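Local coordinates for protein DOA1 (Saccharomyces cerevisiae, PDB 3ODT) that probably binds ubiquitin through its WD40 beta-propeller domain and so probably helps to regulate the turnover of F-box proteins, at residues H17-D23 with S34-T40; Y229-P235 with I269-M275; T13-H17 with V41-S45; V261-P265 with V289-S293. One frame throughout, in Å; residues are numbered along the deposited sequence.

Overall arrangement
The chain folds as a seven-bladed propeller, and the four contacts sit in or between three neighbouring blades. Contact 2 lies nearest the centre of the chain, about 6 Å between centres. It sets the innermost strands of two blades side by side. Contacts 3 and 4 each pack the last strand of one blade on the third strand of the next, by apolar side chains and the flank of an arginine, with no clear hydrogen bond across. Strands 9-14 and 289-293 pair in one sheet. Contact 4 is buried, the others partly. Contact 1, a hairpin within a blade, is rich in hydrogen bonds. It shares H17 with contact 3 and touches contact 2 through D20 and D23.

Contact 1 of 4, residues H17-D23 with S34-T40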
loop_
_atom_site.group_PDB
_atom_site.type_symbol
_atom_site.label_atom_id
_atom_site.label_comp_id
_atom_site.label_asym_id
_atom_site.label_seq_id
_atom_site.Cartn_x
_atom_site.Cartn_y
_atom_site.Cartn_z
ATOM N N HIS A 17 12.710 -13.575 -0.701
ATOM C CA HIS A 17 11.991 -13.541 -1.957
ATOM C C HIS A 17 12.951 -13.689 -3.138
ATOM O O HIS A 17 14.074 -13.184 -3.120
ATOM C CB HIS A 17 11.203 -12.230 -2.093
ATOM C CG HIS A 17 9.943 -12.189 -1.288
ATOM N ND1 HIS A 17 8.885 -13.027 -1.536
ATOM C CD2 HIS A 17 9.585 -11.421 -0.225
ATOM C CE1 HIS A 17 7.905 -12.752 -0.693
ATOM N NE2 HIS A 17 8.314 -11.793 0.120
ATOM N N ASP A 18 12.473 -14.330 -4.198
ATOM C CA ASP A 18 13.291 -14.550 -5.383
ATOM C C ASP A 18 12.957 -13.610 -6.564
ATOM O O ASP A 18 13.568 -13.712 -7.624
ATOM C CB ASP A 18 13.131 -15.992 -5.842
ATOM C CG ASP A 18 13.623 -16.967 -4.813
ATOM O OD1 ASP A 18 14.686 -16.683 -4.198
ATOM O OD2 ASP A 18 12.966 -18.019 -4.657
ATOM N N GLN A 19 11.937 -12.766 -6.393
ATOM C CA GLN A 19 11.615 -11.735 -7.374
ATOM C C GLN A 19 11.111 -10.495 -6.634
ATOM O O GLN A 19 11.051 -10.488 -5.407
ATOM C CB GLN A 19 10.563 -12.240 -8.373
ATOM C CG GLN A 19 11.002 -13.425 -9.214
ATOM C CD GLN A 19 12.079 -13.090 -10.221
ATOM O OE1 GLN A 19 12.263 -11.928 -10.592
ATOM N NE2 GLN A 19 12.809 -14.121 -10.679
ATOM N N ASP A 20 10.746 -9.453 -7.374
ATOM C CA ASP A 20 10.475 -8.182 -6.736
ATOM C C ASP A 20 9.474 -8.339 -5.608
ATOM O O ASP A 20 8.477 -9.060 -5.749
ATOM C CB ASP A 20 9.894 -7.158 -7.726
ATOM C CG ASP A 20 10.889 -6.702 -8.764
ATOM O OD1 ASP A 20 11.875 -7.394 -9.014
ATOM O OD2 ASP A 20 10.679 -5.618 -9.320
ATOM N N VAL A 21 9.712 -7.594 -4.519
ATOM C CA VAL A 21 8.716 -7.460 -3.459
ATOM C C VAL A 21 7.782 -6.315 -3.844
ATOM O O VAL A 21 8.188 -5.167 -3.969
ATOM C CB VAL A 21 9.363 -7.183 -2.104
ATOM C CG1 VAL A 21 8.290 -7.034 -1.037
ATOM C CG2 VAL A 21 10.341 -8.294 -1.752
ATOM N N ARG A 22 6.520 -6.630 -4.049
ATOM C CA ARG A 22 5.588 -5.672 -4.603
ATOM C C ARG A 22 4.721 -4.960 -3.572
ATOM O O ARG A 22 4.184 -3.895 -3.846
ATOM C CB ARG A 22 4.676 -6.380 -5.587
ATOM C CG ARG A 22 5.372 -6.924 -6.836
ATOM C CD ARG A 22 5.890 -5.811 -7.737
ATOM N NE ARG A 22 4.839 -4.831 -7.996
ATOM C CZ ARG A 22 4.805 -3.988 -9.010
ATOM N NH1 ARG A 22 5.757 -4.014 -9.924
ATOM N NH2 ARG A 22 3.787 -3.123 -9.114
ATOM N N ASP A 23 4.588 -5.556 -2.406
ATOM C CA ASP A 23 3.770 -4.990 -1.350
ATOM C C ASP A 23 4.167 -5.575 -0.000
ATOM O O ASP A 23 4.522 -6.758 0.109
ATOM C CB ASP A 23 2.286 -5.208 -1.635
ATOM C CG ASP A 23 1.397 -4.091 -1.042
ATOM O OD1 ASP A 23 1.928 -3.079 -0.519
ATOM O OD2 ASP A 23 0.157 -4.203 -1.144
ATOM N N SER A 34 4.978 -9.768 3.413
ATOM C CA SER A 34 5.344 -9.272 2.092
ATOM C C SER A 34 4.855 -10.237 1.035
ATOM O O SER A 34 4.699 -11.418 1.291
ATOM C CB SER A 34 6.866 -9.123 1.986
ATOM O OG SER A 34 7.500 -10.364 2.282
ATOM N N VAL A 35 4.610 -9.699 -0.163
ATOM C CA VAL A 35 4.246 -10.525 -1.305
ATOM C C VAL A 35 5.101 -10.124 -2.484
ATOM O O VAL A 35 5.657 -9.014 -2.529
ATOM C CB VAL A 35 2.744 -10.427 -1.639
ATOM C CG1 VAL A 35 1.847 -10.838 -0.449
ATOM C CG2 VAL A 35 2.392 -9.037 -2.124
ATOM N N SER A 36 5.218 -11.019 -3.449
ATOM C CA SER A 36 6.241 -10.887 -4.453
ATOM C C SER A 36 5.789 -11.463 -5.780
ATOM O O SER A 36 4.898 -12.318 -5.828
ATOM C CB SER A 36 7.496 -11.628 -3.948
ATOM O OG SER A 36 8.458 -11.840 -4.948
ATOM N N ARG A 37 6.438 -11.047 -6.857
ATOM C CA ARG A 37 6.278 -11.712 -8.141
ATOM C C ARG A 37 6.750 -13.170 -8.129
ATOM O O ARG A 37 6.462 -13.912 -9.072
ATOM C CB ARG A 37 6.987 -10.916 -9.205
ATOM C CG ARG A 37 6.281 -9.614 -9.536
ATOM C CD ARG A 37 7.215 -8.734 -10.346
ATOM N NE ARG A 37 7.619 -9.322 -11.620
ATOM C CZ ARG A 37 6.985 -9.126 -12.772
ATOM N NH1 ARG A 37 5.892 -8.368 -12.820
ATOM N NH2 ARG A 37 7.443 -9.683 -13.882
ATOM N N ASP A 38 7.439 -13.599 -7.071
ATOM C CA ASP A 38 7.807 -15.014 -6.924
ATOM C C ASP A 38 6.610 -15.899 -6.520
ATOM O O ASP A 38 6.731 -17.112 -6.421
ATOM C CB ASP A 38 9.018 -15.224 -5.981
ATOM C CG ASP A 38 8.717 -14.945 -4.506
ATOM O OD1 ASP A 38 7.544 -14.756 -4.133
ATOM O OD2 ASP A 38 9.691 -14.945 -3.696
ATOM N N GLY A 39 5.456 -15.277 -6.304
ATOM C CA GLY A 39 4.233 -15.992 -6.046
ATOM C C GLY A 39 4.016 -16.352 -4.586
ATOM O O GLY A 39 3.052 -17.048 -4.272
ATOM N N THR A 40 4.885 -15.868 -3.700
ATOM C CA THR A 40 4.802 -16.208 -2.295
ATOM C C THR A 40 4.344 -15.042 -1.429
ATOM O O THR A 40 4.525 -13.863 -1.786
ATOM C CB THR A 40 6.138 -16.756 -1.724
ATOM O OG1 THR A 40 7.116 -15.706 -1.642
ATOM C CG2 THR A 40 6.663 -17.912 -2.550
#
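H17, R37 and D38 bury the most surface here. The H17 ring lies between S34 and D38 and meets both at its edge. ND1 of H17 gives a hydrogen bond to OD2 of D38 at 3.0 Å. OD2 lies in the ring plane, and the N-H comes to it on the syn side, 30° out of the carboxylate plane. On the other side, H17 NE2 and S34 OG share a bond of 2.7 Å. CB of S36 sits over one ring face. The ring is thus fixed in rotation.

D38 is gripped by several donors. Its OD2 also accepts from D18 N at 2.9 Å, on the anti side, and forms a salt bridge with R42. Its OD1 accepts from both N and OG1 of T40, the first bond making an Asx turn. D38 N in turn binds S36 OG, an ST turn.

R37 N donates to D20 O at 3.1 Å. The R37 side chain runs beside that of R22, with the two CG atoms 3.9 Å apart, and its guanidinium lies against F61. D20 itself belongs to the calcium site with S285 and N287, and its OD2 also accepts from W270 NE1. Beyond it the strands pair at V21 with S36 and, after a beta bulge, at D23 with V35. W44 NE1 bonds S34 OG, which completes the W44-S34-H17-D38 tetrad characteristic of a WD40 repeat.

Contact 2 of 4, residues Y229-P235 with I269-M275; sequences YCIKLLP and IWSVDCM
Y229 and W270 form an offset stack at one end of the contact. The centroids of the tyrosine ring and the six-membered indole ring are 4.5 Å apart, and the planes are tilted by 28°. CZ3 of W270 lies over one face of the tyrosine, toward its rim, 3.3 Å from Y229 CE2. The two side chains point the same way, and their polar ends go elsewhere: Y229 OH to E244, W270 NE1 to D20.

Two polar links follow along the strands. V272 N donates to the sulfur of C230 at 3.6 Å, and this long bond is almost straight. K232 bends at chi2 and chi4, which folds its chain over the neighbouring strand. Its NZ bonds V272 O at 2.8 Å, in the carbonyl plane. The same NZ makes a salt bridge with OD1 of D273 at 3.2 Å, coming from above the carboxylate plane. The other oxygen of D273 accepts from A26 N. A leucine in place of K232 would probably leave V272 O and D273 OD1 without their shared donor.

Apolar contacts fill the rest. C230 SG touches CG2 of V272 at 3.8 Å. C274 packs toward L234, and its CB lies near CD of P235.

The two strands run nearly parallel, 5.8 Å apart at their closest, and side chains rather than backbone bonds join them. Each has a classic beta bulge, at Y229-C230 and at W270-S271. Such neighbouring innermost strands of successive blades are typical of the centre of a beta propeller.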
loop_
_atom_site.group_PDB
_atom_site.type_symbol
_atom_site.label_atom_id
_atom_site.label_comp_id
_atom_site.label_asym_id
_atom_site.label_seq_id
_atom_site.Cartn_x
_atom_site.Cartn_y
_atom_site.Cartn_z
ATOM N N TYR A 229 5.173 5.447 -6.350
ATOM C CA TYR A 229 4.330 4.255 -6.315
ATOM C C TYR A 229 3.493 4.087 -5.059
ATOM O O TYR A 229 2.438 3.460 -5.109
ATOM C CB TYR A 229 5.200 3.011 -6.453
ATOM C CG TYR A 229 5.935 2.877 -7.767
ATOM C CD1 TYR A 229 5.297 3.113 -8.982
ATOM C CD2 TYR A 229 7.264 2.527 -7.802
ATOM C CE1 TYR A 229 5.960 2.984 -10.182
ATOM C CE2 TYR A 229 7.934 2.360 -9.012
ATOM C CZ TYR A 229 7.277 2.617 -10.185
ATOM O OH TYR A 229 7.926 2.467 -11.364
ATOM N N CYS A 230 3.959 4.617 -3.920
ATOM C CA CYS A 230 3.291 4.298 -2.666
ATOM C C CYS A 230 3.503 5.450 -1.719
ATOM O O CYS A 230 4.562 6.081 -1.763
ATOM C CB CYS A 230 3.891 3.014 -2.064
ATOM S SG CYS A 230 2.985 2.401 -0.609
ATOM N N ILE A 231 2.476 5.761 -0.918
ATOM C CA ILE A 231 2.546 6.707 0.177
ATOM C C ILE A 231 1.791 6.134 1.371
ATOM O O ILE A 231 0.804 5.417 1.218
ATOM C CB ILE A 231 1.921 8.068 -0.172
ATOM C CG1 ILE A 231 0.561 7.890 -0.838
ATOM C CG2 ILE A 231 2.844 8.854 -1.068
ATOM C CD1 ILE A 231 -0.168 9.160 -1.173
ATOM N N LYS A 232 2.274 6.468 2.561
ATOM C CA LYS A 232 1.660 6.101 3.829
ATOM C C LYS A 232 1.851 7.236 4.814
ATOM O O LYS A 232 2.767 8.027 4.684
ATOM C CB LYS A 232 2.265 4.827 4.429
ATOM C CG LYS A 232 2.031 3.562 3.620
ATOM C CD LYS A 232 0.587 3.092 3.690
ATOM C CE LYS A 232 0.294 2.144 2.538
ATOM N NZ LYS A 232 1.014 0.822 2.647
ATOM N N LEU A 233 0.969 7.308 5.790
ATOM C CA LEU A 233 1.121 8.220 6.918
ATOM C C LEU A 233 1.722 7.504 8.120
ATOM O O LEU A 233 1.253 6.452 8.541
ATOM C CB LEU A 233 -0.232 8.839 7.315
ATOM C CG LEU A 233 -0.934 9.594 6.190
ATOM C CD1 LEU A 233 -2.352 10.011 6.574
ATOM C CD2 LEU A 233 -0.079 10.806 5.777
ATOM N N LEU A 234 2.781 8.092 8.665
ATOM C CA LEU A 234 3.383 7.651 9.904
ATOM C C LEU A 234 2.517 8.010 11.099
ATOM O O LEU A 234 1.639 8.869 11.028
ATOM C CB LEU A 234 4.760 8.311 10.030
ATOM C CG LEU A 234 5.787 7.743 9.059
ATOM C CD1 LEU A 234 6.958 8.695 8.900
ATOM C CD2 LEU A 234 6.261 6.369 9.524
ATOM N N PRO A 235 2.768 7.345 12.219
ATOM C CA PRO A 235 2.029 7.655 13.446
ATOM C C PRO A 235 2.007 9.139 13.813
ATOM O O PRO A 235 0.986 9.595 14.356
ATOM C CB PRO A 235 2.773 6.851 14.522
ATOM C CG PRO A 235 3.346 5.672 13.773
ATOM C CD PRO A 235 3.655 6.175 12.371
ATOM N N ILE A 269 11.477 1.074 -5.969
ATOM C CA ILE A 269 10.987 0.818 -4.615
ATOM C C ILE A 269 9.450 0.780 -4.686
ATOM O O ILE A 269 8.838 1.791 -4.986
ATOM C CB ILE A 269 11.420 1.904 -3.613
ATOM C CG1 ILE A 269 12.874 2.317 -3.839
ATOM C CG2 ILE A 269 11.172 1.384 -2.165
ATOM C CD1 ILE A 269 13.869 1.176 -3.814
ATOM N N TRP A 270 8.865 -0.412 -4.512
ATOM C CA TRP A 270 7.457 -0.620 -4.803
ATOM C C TRP A 270 6.481 -0.248 -3.699
ATOM O O TRP A 270 5.342 0.121 -3.977
ATOM C CB TRP A 270 7.203 -2.072 -5.206
ATOM C CG TRP A 270 7.899 -2.457 -6.437
ATOM C CD1 TRP A 270 8.908 -3.360 -6.568
ATOM C CD2 TRP A 270 7.642 -1.935 -7.742
ATOM N NE1 TRP A 270 9.304 -3.432 -7.886
ATOM C CE2 TRP A 270 8.543 -2.563 -8.623
ATOM C CE3 TRP A 270 6.755 -0.984 -8.240
ATOM C CZ2 TRP A 270 8.572 -2.284 -9.981
ATOM C CZ3 TRP A 270 6.771 -0.713 -9.605
ATOM C CH2 TRP A 270 7.697 -1.339 -10.451
ATOM N N SER A 271 6.904 -0.448 -2.457
ATOM C CA SER A 271 5.953 -0.375 -1.361
ATOM C C SER A 271 6.618 -0.005 -0.044
ATOM O O SER A 271 7.768 -0.378 0.235
ATOM C CB SER A 271 5.281 -1.749 -1.212
ATOM O OG SER A 271 4.295 -1.730 -0.179
ATOM N N VAL A 272 5.893 0.784 0.730
ATOM C CA VAL A 272 6.215 1.057 2.127
ATOM C C VAL A 272 4.991 0.863 2.997
ATOM O O VAL A 272 3.834 0.987 2.536
ATOM C CB VAL A 272 6.722 2.501 2.339
ATOM C CG1 VAL A 272 8.116 2.667 1.733
ATOM C CG2 VAL A 272 5.762 3.515 1.687
ATOM N N ASP A 273 5.248 0.523 4.253
ATOM C CA ASP A 273 4.216 0.547 5.279
ATOM C C ASP A 273 4.891 0.930 6.582
ATOM O O ASP A 273 6.107 0.885 6.688
ATOM C CB ASP A 273 3.502 -0.798 5.392
ATOM C CG ASP A 273 2.109 -0.683 6.038
ATOM O OD1 ASP A 273 1.434 0.304 5.768
ATOM O OD2 ASP A 273 1.688 -1.568 6.777
ATOM N N CYS A 274 4.057 1.333 7.539
ATOM C CA CYS A 274 4.490 1.864 8.833
ATOM C C CYS A 274 4.002 1.000 10.012
ATOM O O CYS A 274 2.800 0.764 10.178
ATOM C CB CYS A 274 3.972 3.308 9.009
ATOM S SG CYS A 274 4.521 4.489 7.695
HETATM N N MSE A 275 4.945 0.515 10.815
HETATM C CA MSE A 275 4.629 -0.078 12.099
HETATM C C MSE A 275 4.042 0.957 13.035
HETATM O O MSE A 275 4.248 2.170 12.864
HETATM C CB MSE A 275 5.882 -0.649 12.756
HETATM C CG MSE A 275 5.990 -2.139 12.700
HETATM SE SE MSE A 275 7.789 -2.643 13.166
HETATM C CE MSE A 275 8.404 -2.635 11.342
#

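Contact 3 of 4, residues T13-H17 with V41-S45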
loop_
_atom_site.group_PDB
_atom_site.type_symbol
_atom_site.label_atom_id
_atom_site.label_comp_id
_atom_site.label_asym_id
_atom_site.label_seq_id
_atom_site.Cartn_x
_atom_site.Cartn_y
_atom_site.Cartn_z
ATOM N N THR A 13 17.510 -6.299 7.213
ATOM C CA THR A 13 17.360 -6.720 5.845
ATOM C C THR A 13 16.798 -8.140 5.841
ATOM O O THR A 13 17.373 -9.061 6.429
ATOM C CB THR A 13 18.696 -6.680 5.123
ATOM O OG1 THR A 13 19.234 -5.365 5.237
ATOM C CG2 THR A 13 18.501 -7.019 3.668
ATOM N N LEU A 14 15.650 -8.283 5.205
ATOM C CA LEU A 14 14.873 -9.496 5.213
ATOM C C LEU A 14 14.953 -10.120 3.815
ATOM O O LEU A 14 14.277 -9.692 2.871
ATOM C CB LEU A 14 13.434 -9.182 5.584
ATOM C CG LEU A 14 13.129 -9.007 7.096
ATOM C CD1 LEU A 14 14.134 -8.095 7.815
ATOM C CD2 LEU A 14 11.721 -8.461 7.286
ATOM N N LYS A 15 15.767 -11.165 3.729
ATOM C CA LYS A 15 16.114 -11.839 2.498
ATOM C C LYS A 15 15.338 -13.157 2.383
ATOM O O LYS A 15 15.254 -13.899 3.333
ATOM C CB LYS A 15 17.628 -12.104 2.497
ATOM C CG LYS A 15 18.162 -12.763 1.246
ATOM C CD LYS A 15 19.667 -12.932 1.271
ATOM C CE LYS A 15 20.164 -13.505 -0.102
ATOM N NZ LYS A 15 21.635 -13.750 -0.243
ATOM N N GLY A 16 14.769 -13.418 1.215
ATOM C CA GLY A 16 14.102 -14.678 0.970
ATOM C C GLY A 16 13.338 -14.692 -0.346
ATOM O O GLY A 16 13.300 -15.712 -1.033
ATOM N N HIS A 17 12.710 -13.575 -0.701
ATOM C CA HIS A 17 11.991 -13.541 -1.957
ATOM C C HIS A 17 12.951 -13.689 -3.138
ATOM O O HIS A 17 14.074 -13.184 -3.120
ATOM C CB HIS A 17 11.203 -12.230 -2.093
ATOM C CG HIS A 17 9.943 -12.189 -1.288
ATOM N ND1 HIS A 17 8.885 -13.027 -1.536
ATOM C CD2 HIS A 17 9.585 -11.421 -0.225
ATOM C CE1 HIS A 17 7.905 -12.752 -0.693
ATOM N NE2 HIS A 17 8.314 -11.793 0.120
ATOM N N VAL A 41 3.743 -15.412 -0.302
ATOM C CA VAL A 41 3.450 -14.518 0.823
ATOM C C VAL A 41 4.386 -14.973 1.924
ATOM O O VAL A 41 4.399 -16.151 2.267
ATOM C CB VAL A 41 2.027 -14.714 1.347
ATOM C CG1 VAL A 41 1.742 -13.745 2.496
ATOM C CG2 VAL A 41 1.012 -14.545 0.224
ATOM N N ARG A 42 5.168 -14.055 2.468
ATOM C CA ARG A 42 6.064 -14.339 3.577
ATOM C C ARG A 42 5.716 -13.547 4.799
ATOM O O ARG A 42 5.390 -12.360 4.725
ATOM C CB ARG A 42 7.502 -14.085 3.159
ATOM C CG ARG A 42 7.934 -15.076 2.136
ATOM C CD ARG A 42 9.301 -14.799 1.622
ATOM N NE ARG A 42 9.435 -15.459 0.326
ATOM C CZ ARG A 42 10.230 -16.474 0.057
ATOM N NH1 ARG A 42 10.995 -17.013 0.980
ATOM N NH2 ARG A 42 10.232 -16.940 -1.169
ATOM N N LEU A 43 5.762 -14.240 5.925
ATOM C CA LEU A 43 5.575 -13.674 7.250
ATOM C C LEU A 43 6.928 -13.673 7.926
ATOM O O LEU A 43 7.598 -14.725 8.035
ATOM C CB LEU A 43 4.590 -14.515 8.045
ATOM C CG LEU A 43 4.371 -14.043 9.472
ATOM C CD1 LEU A 43 3.721 -12.663 9.504
ATOM C CD2 LEU A 43 3.501 -15.054 10.194
ATOM N N TRP A 44 7.330 -12.490 8.371
ATOM C CA TRP A 44 8.613 -12.289 9.019
ATOM C C TRP A 44 8.325 -11.952 10.478
ATOM O O TRP A 44 7.519 -11.049 10.766
ATOM C CB TRP A 44 9.373 -11.135 8.340
ATOM C CG TRP A 44 9.456 -11.220 6.831
ATOM C CD1 TRP A 44 8.538 -10.764 5.930
ATOM C CD2 TRP A 44 10.558 -11.720 6.052
ATOM N NE1 TRP A 44 8.965 -10.995 4.653
ATOM C CE2 TRP A 44 10.213 -11.563 4.701
ATOM C CE3 TRP A 44 11.775 -12.312 6.368
ATOM C CZ2 TRP A 44 11.035 -11.978 3.677
ATOM C CZ3 TRP A 44 12.607 -12.716 5.340
ATOM C CH2 TRP A 44 12.228 -12.558 4.008
ATOM N N SER A 45 8.959 -12.696 11.381
ATOM C CA SER A 45 8.797 -12.532 12.818
ATOM C C SER A 45 10.086 -12.194 13.473
ATOM O O SER A 45 11.122 -12.802 13.172
ATOM C CB SER A 45 8.282 -13.831 13.437
ATOM O OG SER A 45 7.113 -14.205 12.765
#
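L14 and W44 meet because both turn CG away from the carbonyl carbon, with chi1 at -81° and -50°. The leucine and the indole then run head to tail alongside each other. CB of L14 comes down over the six-membered ring of W44, 3.6 Å from its centroid, in a CH-pi contact. Farther along, L14 CD2 lies 3.6 Å from CG of W44 on the same face. The far edge of the indole meets the backbone instead. K15 O lies in the ring plane, 3.4 Å from W44 CH2, and G16 N is at the same edge. With an alanine at W44, a gap would probably open beneath L14 and S34 OG would probably lose the indole N-H that it bonds.

L14 lies in strand 9-14, which closes the last blade of the propeller beside strand 289-293. W44 belongs to the third strand of the first blade, so the contact packs one blade on the next. G16 and H17 form the Gly-His pair of the WD40 repeat.

R42 reaches the same turn. Its chain is extended from CG to NE and runs over one face of the H17 ring, opposite in direction to that side chain. CD of R42 makes a CH-pi contact, 3.5 Å from the imidazole centroid. The guanidinium is turned 72° from the ring. G16 O lies over a guanidinium face, 3.3 Å from both NH1 and NH2 of R42, but at poor angles for hydrogen bonds. D38 and T40 take the polar end of R42 as salt-bridge and hydrogen-bond partners.

Contact 4 of 4, residues V261-P265 with V289-S293; sequences VITLP and VRIFS
I262 and F292 lie alongside, pointing opposite ways. The isoleucine holds CG1 beside its backbone N, with chi1 -62°, and then extends at chi2. This carries CD1 over one face of the F292 ring, 4.3 Å from the centroid, in a CH-pi contact placed toward the rim. The other branch of I262, CG2, is 3.9 Å from CZ of F292.

L264 serves two neighbours with one methyl. At chi2 176° CD1 continues the extended chain, while CD2, turned aside, reaches the F292 ring edge, 3.9 Å from CZ. The same CD2 lies over one face of the R290 guanidinium, 3.8 Å from NE.

The contact lies between two blades of the propeller. I262 is in the outermost strand of one, L264 and P265 just follow it, and R290 and F292 are in the third strand of the next. No hydrogen bond crosses it.

R290 is extended from CG to NE, and a turn at chi4 of 83° swings the guanidinium across the chain. That brings NH2 to 3.7 Å from CD of P265, which it meets obliquely. NH2 also forms a salt bridge with D286. V282 and L10 touch F292 from the two strands that flank 289-293.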
loop_
_atom_site.group_PDB
_atom_site.type_symbol
_atom_site.label_atom_id
_atom_site.label_comp_id
_atom_site.label_asym_id
_atom_site.label_seq_id
_atom_site.Cartn_x
_atom_site.Cartn_y
_atom_site.Cartn_z
ATOM N N VAL A 261 15.871 11.597 2.672
ATOM C CA VAL A 261 15.867 10.779 1.462
ATOM C C VAL A 261 16.770 9.598 1.708
ATOM O O VAL A 261 17.957 9.753 2.004
ATOM C CB VAL A 261 16.378 11.548 0.254
ATOM C CG1 VAL A 261 16.440 10.647 -0.998
ATOM C CG2 VAL A 261 15.531 12.772 0.011
ATOM N N ILE A 262 16.191 8.418 1.583
ATOM C CA ILE A 262 16.914 7.156 1.691
ATOM C C ILE A 262 17.021 6.545 0.295
ATOM O O ILE A 262 16.015 6.299 -0.386
ATOM C CB ILE A 262 16.170 6.153 2.597
ATOM C CG1 ILE A 262 16.050 6.680 4.027
ATOM C CG2 ILE A 262 16.882 4.814 2.644
ATOM C CD1 ILE A 262 15.057 5.944 4.873
ATOM N N THR A 263 18.242 6.369 -0.166
ATOM C CA THR A 263 18.496 5.852 -1.486
ATOM C C THR A 263 18.957 4.417 -1.354
ATOM O O THR A 263 19.857 4.117 -0.590
ATOM C CB THR A 263 19.542 6.673 -2.211
ATOM O OG1 THR A 263 19.091 8.027 -2.313
ATOM C CG2 THR A 263 19.771 6.112 -3.610
ATOM N N LEU A 264 18.288 3.532 -2.076
ATOM C CA LEU A 264 18.571 2.101 -2.027
ATOM C C LEU A 264 19.083 1.562 -3.357
ATOM O O LEU A 264 18.750 2.110 -4.403
ATOM C CB LEU A 264 17.285 1.364 -1.672
ATOM C CG LEU A 264 16.713 1.707 -0.284
ATOM C CD1 LEU A 264 15.401 1.017 -0.079
ATOM C CD2 LEU A 264 17.650 1.300 0.824
ATOM N N PRO A 265 19.876 0.466 -3.307
ATOM C CA PRO A 265 20.467 -0.116 -4.522
ATOM C C PRO A 265 19.475 -1.059 -5.216
ATOM O O PRO A 265 19.750 -2.252 -5.415
ATOM C CB PRO A 265 21.699 -0.873 -3.991
ATOM C CG PRO A 265 21.269 -1.322 -2.602
ATOM C CD PRO A 265 20.375 -0.196 -2.081
ATOM N N VAL A 289 13.014 -7.157 1.508
ATOM C CA VAL A 289 12.269 -6.330 2.442
ATOM C C VAL A 289 13.304 -5.691 3.380
ATOM O O VAL A 289 14.265 -6.345 3.803
ATOM C CB VAL A 289 11.264 -7.195 3.234
ATOM C CG1 VAL A 289 10.580 -6.353 4.271
ATOM C CG2 VAL A 289 10.235 -7.862 2.306
ATOM N N ARG A 290 13.114 -4.417 3.699
ATOM C CA ARG A 290 13.964 -3.748 4.693
ATOM C C ARG A 290 13.099 -3.084 5.753
ATOM O O ARG A 290 11.954 -2.732 5.498
ATOM C CB ARG A 290 14.851 -2.693 4.025
ATOM C CG ARG A 290 15.921 -3.232 3.083
ATOM C CD ARG A 290 16.603 -2.043 2.450
ATOM N NE ARG A 290 17.746 -2.398 1.616
ATOM C CZ ARG A 290 17.677 -2.794 0.344
ATOM N NH1 ARG A 290 16.501 -2.975 -0.254
ATOM N NH2 ARG A 290 18.795 -3.024 -0.333
ATOM N N ILE A 291 13.633 -2.982 6.966
ATOM C CA ILE A 291 12.984 -2.248 8.036
ATOM C C ILE A 291 13.938 -1.150 8.449
ATOM O O ILE A 291 15.137 -1.407 8.607
ATOM C CB ILE A 291 12.662 -3.156 9.210
ATOM C CG1 ILE A 291 11.705 -4.260 8.745
ATOM C CG2 ILE A 291 12.061 -2.372 10.334
ATOM C CD1 ILE A 291 11.437 -5.236 9.778
ATOM N N PHE A 292 13.426 0.066 8.519
ATOM C CA PHE A 292 14.177 1.227 9.002
ATOM C C PHE A 292 13.577 1.729 10.310
ATOM O O PHE A 292 12.377 1.635 10.500
ATOM C CB PHE A 292 14.122 2.349 7.950
ATOM C CG PHE A 292 14.948 2.063 6.742
ATOM C CD1 PHE A 292 14.444 1.280 5.722
ATOM C CD2 PHE A 292 16.230 2.559 6.635
ATOM C CE1 PHE A 292 15.217 0.987 4.614
ATOM C CE2 PHE A 292 17.011 2.256 5.531
ATOM C CZ PHE A 292 16.509 1.471 4.530
ATOM N N SER A 293 14.417 2.287 11.184
ATOM C CA SER A 293 13.982 2.781 12.467
ATOM C C SER A 293 14.698 4.062 12.848
ATOM O O SER A 293 15.854 4.274 12.482
ATOM C CB SER A 293 14.233 1.721 13.536
ATOM O OG SER A 293 13.676 2.109 14.779
#